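Local coordinates for glyoxalase family protein (Bacillus cereus, PDB 1SS4), which is of unknown function but belongs to the glyoxalase/bleomycin resistance superfamily, probably binds a metal ion and may be an enzyme of the methylmalonyl-CoA epimerase type, at the glutathione site and the interface of chains A and B. Residues are numbered along the deposited sequence; one frame, centred on the assembly and turned at random. Chains: chain A/B, Glyoxalase family protein.

Contact 1: the glutathione site. Residues chain A 127; chain B 39-42, 59. With GSH (glutathione), chain C.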
# COMPACT_ATOMS: atom_id res chain seq x y z
N TYR A 127 19.12 12.71 -3.85
CA TYR A 127 19.56 11.67 -4.76
C TYR A 127 20.02 12.31 -6.07
O TYR A 127 19.21 12.68 -6.92
CB TYR A 127 18.42 10.70 -5.04
CG TYR A 127 18.79 9.59 -5.98
CD1 TYR A 127 19.52 8.49 -5.53
CD2 TYR A 127 18.44 9.64 -7.32
CE1 TYR A 127 19.89 7.46 -6.40
CE2 TYR A 127 18.81 8.63 -8.20
CZ TYR A 127 19.53 7.55 -7.73
OH TYR A 127 19.92 6.57 -8.60
N ARG B 39 14.25 -2.64 -12.97
CA ARG B 39 14.92 -3.30 -11.87
C ARG B 39 16.14 -2.48 -11.54
O ARG B 39 16.75 -1.86 -12.42
CB ARG B 39 15.43 -4.67 -12.29
CG ARG B 39 14.42 -5.76 -12.40
CD ARG B 39 14.93 -6.95 -11.62
NE ARG B 39 14.28 -8.18 -12.04
CZ ARG B 39 14.42 -9.34 -11.42
NH1 ARG B 39 15.20 -9.43 -10.34
NH2 ARG B 39 13.80 -10.42 -11.87
N ALA B 40 16.55 -2.54 -10.28
CA ALA B 40 17.70 -1.79 -9.84
C ALA B 40 18.32 -2.36 -8.56
O ALA B 40 17.61 -2.64 -7.60
CB ALA B 40 17.29 -0.35 -9.62
N ASN B 41 19.64 -2.54 -8.58
CA ASN B 41 20.38 -3.02 -7.40
C ASN B 41 20.78 -1.73 -6.70
O ASN B 41 21.71 -1.06 -7.15
CB ASN B 41 21.66 -3.76 -7.79
CG ASN B 41 21.44 -5.25 -8.00
OD1 ASN B 41 20.99 -5.96 -7.09
ND2 ASN B 41 21.77 -5.73 -9.19
N VAL B 42 20.07 -1.38 -5.64
CA VAL B 42 20.36 -0.16 -4.89
C VAL B 42 21.39 -0.43 -3.80
O VAL B 42 21.07 -0.97 -2.74
CB VAL B 42 19.07 0.40 -4.24
CG1 VAL B 42 19.36 1.70 -3.52
CG2 VAL B 42 18.02 0.60 -5.31
N GLU B 59 17.47 -4.72 -3.62
CA GLU B 59 17.19 -4.86 -5.04
C GLU B 59 15.70 -4.62 -5.21
O GLU B 59 14.88 -5.20 -4.49
CB GLU B 59 17.53 -6.25 -5.56
CG GLU B 59 17.34 -6.38 -7.07
CD GLU B 59 17.56 -7.81 -7.57
OE1 GLU B 59 17.65 -8.73 -6.72
OE2 GLU B 59 17.64 -8.02 -8.80
N1 GSH C . 18.59 -4.46 -14.10
CA1 GSH C . 19.68 -4.57 -13.10
C1 GSH C . 19.19 -5.38 -11.86
O11 GSH C . 19.37 -4.99 -10.68
O12 GSH C . 18.62 -6.47 -12.10
CB1 GSH C . 20.15 -3.10 -12.79
CG1 GSH C . 21.33 -2.86 -11.78
CD1 GSH C . 21.70 -1.40 -11.46
OE1 GSH C . 22.48 -1.15 -10.51
N2 GSH C . 21.12 -0.44 -12.25
CA2 GSH C . 21.38 1.02 -12.02
C2 GSH C . 20.70 1.51 -10.68
O2 GSH C . 19.75 0.85 -10.25
CB2 GSH C . 20.79 1.80 -13.22
SG2 GSH C . 18.94 1.77 -13.33
N3 GSH C . 21.23 2.64 -10.10
CA3 GSH C . 20.63 3.16 -8.83
C3 GSH C . 19.22 3.78 -9.00
O31 GSH C . 18.91 4.39 -10.05
O32 GSH C . 18.45 3.62 -8.04
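Glutathione lies along strand 35-42 of chain B, with its glycine end turned towards a tyrosine of chain A. B:Asn41 runs out beneath the glutamyl end of the peptide. B:Asn41 CB lies 3.9 Å from OE1, the gamma-carbonyl oxygen of GSH. CG is anti to the carbonyl carbon (chi1 -89°), and chi2 of -59° turns the amide so that a face meets the glutamyl carboxylate; B:Asn41 CG comes within 3.4 Å of GSH O11. At the tip, B:Asn41 ND2 lies 2.9 Å from GSH O11, but its N-H points elsewhere. The oxygen sits over the amide face, so the pair is a packing contact and not a hydrogen bond.

B:Arg39 supports the other side of this carboxylate by its aliphatic part: B:Arg39 CB is 3.9 Å from GSH C1, and CD lies near O12. The chain bends at chi2 and carries the guanidinium past the ligand, where B:Arg39 NH1 donates to B:Glu59 OE2 at 3.2 Å in a salt bridge. The acceptor lies nearly in the guanidinium plane, whereas the donor comes from above the carboxylate plane, 56° out of it. B:Glu59 is extended beyond CG, which puts its OE2 3.8 Å from GSH O12; the arginine may offset the repulsion expected between the two carboxylates.

At the opposite end, A:Tyr127 reaches the glycine carboxylate tip-on, with CG anti to the backbone N. The phenol A:Tyr127 OH lies 2.8 Å from GSH O31, a hydrogen bond of poor geometry because the hydroxyl stands to the side of the oxygen. Between the ends, the CB of B:Ala40 packs against the carbonyl carbon C2 of GSH, and CG2 of B:Val42 approaches the glycine carboxylate.

Less than half of the ligand surface is hidden by protein, 222 of 501 Å², which suggests a shallow surface site; the structure alone does not show whether glutathione is a natural partner or came with preparation. Within the fold, strand 35-42 of chain B carries most of the contact, strand 57-64 backs it, and A:Tyr127 at the end of strand 125-127 reaches across from chain A.

Contact 2: the interface of chains A and B. Residues chain A 53, 80-81, 83-84; chain B 90, 92.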
# COMPACT_ATOMS: atom_id res chain seq x y z
N LEU A 53 -13.95 -12.39 8.37
CA LEU A 53 -14.08 -12.24 9.82
C LEU A 53 -15.49 -12.55 10.31
O LEU A 53 -15.71 -12.87 11.48
CB LEU A 53 -13.63 -10.83 10.26
CG LEU A 53 -12.14 -10.64 9.93
CD1 LEU A 53 -11.71 -9.21 10.23
CD2 LEU A 53 -11.29 -11.65 10.72
N PRO A 80 -14.45 -7.47 14.91
CA PRO A 80 -13.88 -7.99 16.16
C PRO A 80 -12.71 -7.06 16.46
O PRO A 80 -12.30 -6.31 15.59
CB PRO A 80 -13.37 -9.36 15.75
CG PRO A 80 -12.88 -9.11 14.33
CD PRO A 80 -14.04 -8.30 13.76
N PRO A 81 -12.16 -7.08 17.68
CA PRO A 81 -11.04 -6.15 17.86
C PRO A 81 -9.80 -6.55 17.07
O PRO A 81 -9.68 -7.70 16.61
CB PRO A 81 -10.80 -6.20 19.37
CG PRO A 81 -11.07 -7.63 19.68
CD PRO A 81 -12.38 -7.88 18.90
N ILE A 83 -6.01 -7.76 16.60
CA ILE A 83 -5.24 -8.72 17.37
C ILE A 83 -3.76 -8.77 16.99
O ILE A 83 -3.03 -9.63 17.46
CB ILE A 83 -5.84 -10.10 17.16
CG1 ILE A 83 -5.75 -10.45 15.67
CG2 ILE A 83 -7.28 -10.09 17.61
CD1 ILE A 83 -6.20 -11.86 15.31
N ALA A 84 -3.32 -7.88 16.11
CA ALA A 84 -1.91 -7.82 15.73
C ALA A 84 -1.63 -6.39 15.33
O ALA A 84 -2.56 -5.63 15.11
CB ALA A 84 -1.62 -8.77 14.54
N PRO B 90 -3.09 -11.12 10.13
CA PRO B 90 -4.54 -11.29 9.94
C PRO B 90 -5.16 -10.02 9.38
O PRO B 90 -4.56 -8.95 9.44
CB PRO B 90 -5.06 -11.58 11.35
CG PRO B 90 -4.04 -10.98 12.25
CD PRO B 90 -2.71 -11.20 11.55
N ASN B 92 -7.64 -8.40 10.61
CA ASN B 92 -7.86 -7.51 11.74
C ASN B 92 -6.56 -7.25 12.48
O ASN B 92 -6.36 -7.65 13.63
CB ASN B 92 -8.99 -8.04 12.68
CG ASN B 92 -8.75 -9.46 13.18
OD1 ASN B 92 -8.20 -10.29 12.47
ND2 ASN B 92 -9.17 -9.74 14.41
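Within this patch, B:Asn92 has the most surface hidden, 64 Å², and it bonds to chain A through both side chain and backbone. The side-chain amide nitrogen ND2 of B:Asn92 donates to the carbonyl oxygen O of A:Pro81 at 3.0 Å. The bond is fairly straight (152° at H) and lies in the carbonyl plane, with the acceptor close to the amide plane as well. In the opposite direction, the backbone N of A:Ile83 donates to the backbone O of B:Asn92, also at 3.0 Å, approaching nearly along the C=O axis (163°). Two bonds of opposite sense therefore clamp the asparagine to one short stretch of chain A.

Apolar groups close around it. A:Leu53 crosses the asparagine obliquely, its CD1 lying 3.8 Å from B:Asn92 CB, while CD2 faces OD1. A:Ile83 crosses obliquely over the opposite face of the amide from A:Leu53, and A:Ile83 CG1 lies 4.0 Å from B:Asn92 CG. The tip of the isoleucine, A:Ile83 CD1, then meets CG of the B:Pro90 ring at 3.8 Å, and A:Ala84 CB touches that ring beside it.

Torsions set this arrangement. CG of B:Asn92 stands in the crowded position between its backbone N and carbonyl carbon (chi1 55°), which folds the amide back towards its own carbonyl so that both can address chain A. A:Ile83 places CG1 in the equivalent crowded position. Farther out, a cis peptide bond precedes A:Pro80, whose CG lies crosswise to the amide near ND2, and A:Pro81 follows directly with the accepting carbonyl.

Repeated by the two-fold with the chains exchanged, this loop-to-loop patch links the copies in the deposited assembly and, if that dimer is the biological one, would help stabilise it.

The C-alpha centres of contact 1 and contact 2 lie about 35 Å apart, and the two contacts share no residue. Both nevertheless draw on both chains. In the sequence both chains share, the loop with the leucine of contact 2 leads into strand 57-64, which supplies the glutamate of contact 1, although the copies described lie in different chains. Contact 2 is made entirely by loops, whereas contact 1 uses strands. Contact 2, with its symmetry twin, could help hold the relative placement of the chains on which the composite ligand site depends; the coordinates do not by themselves show any coupling.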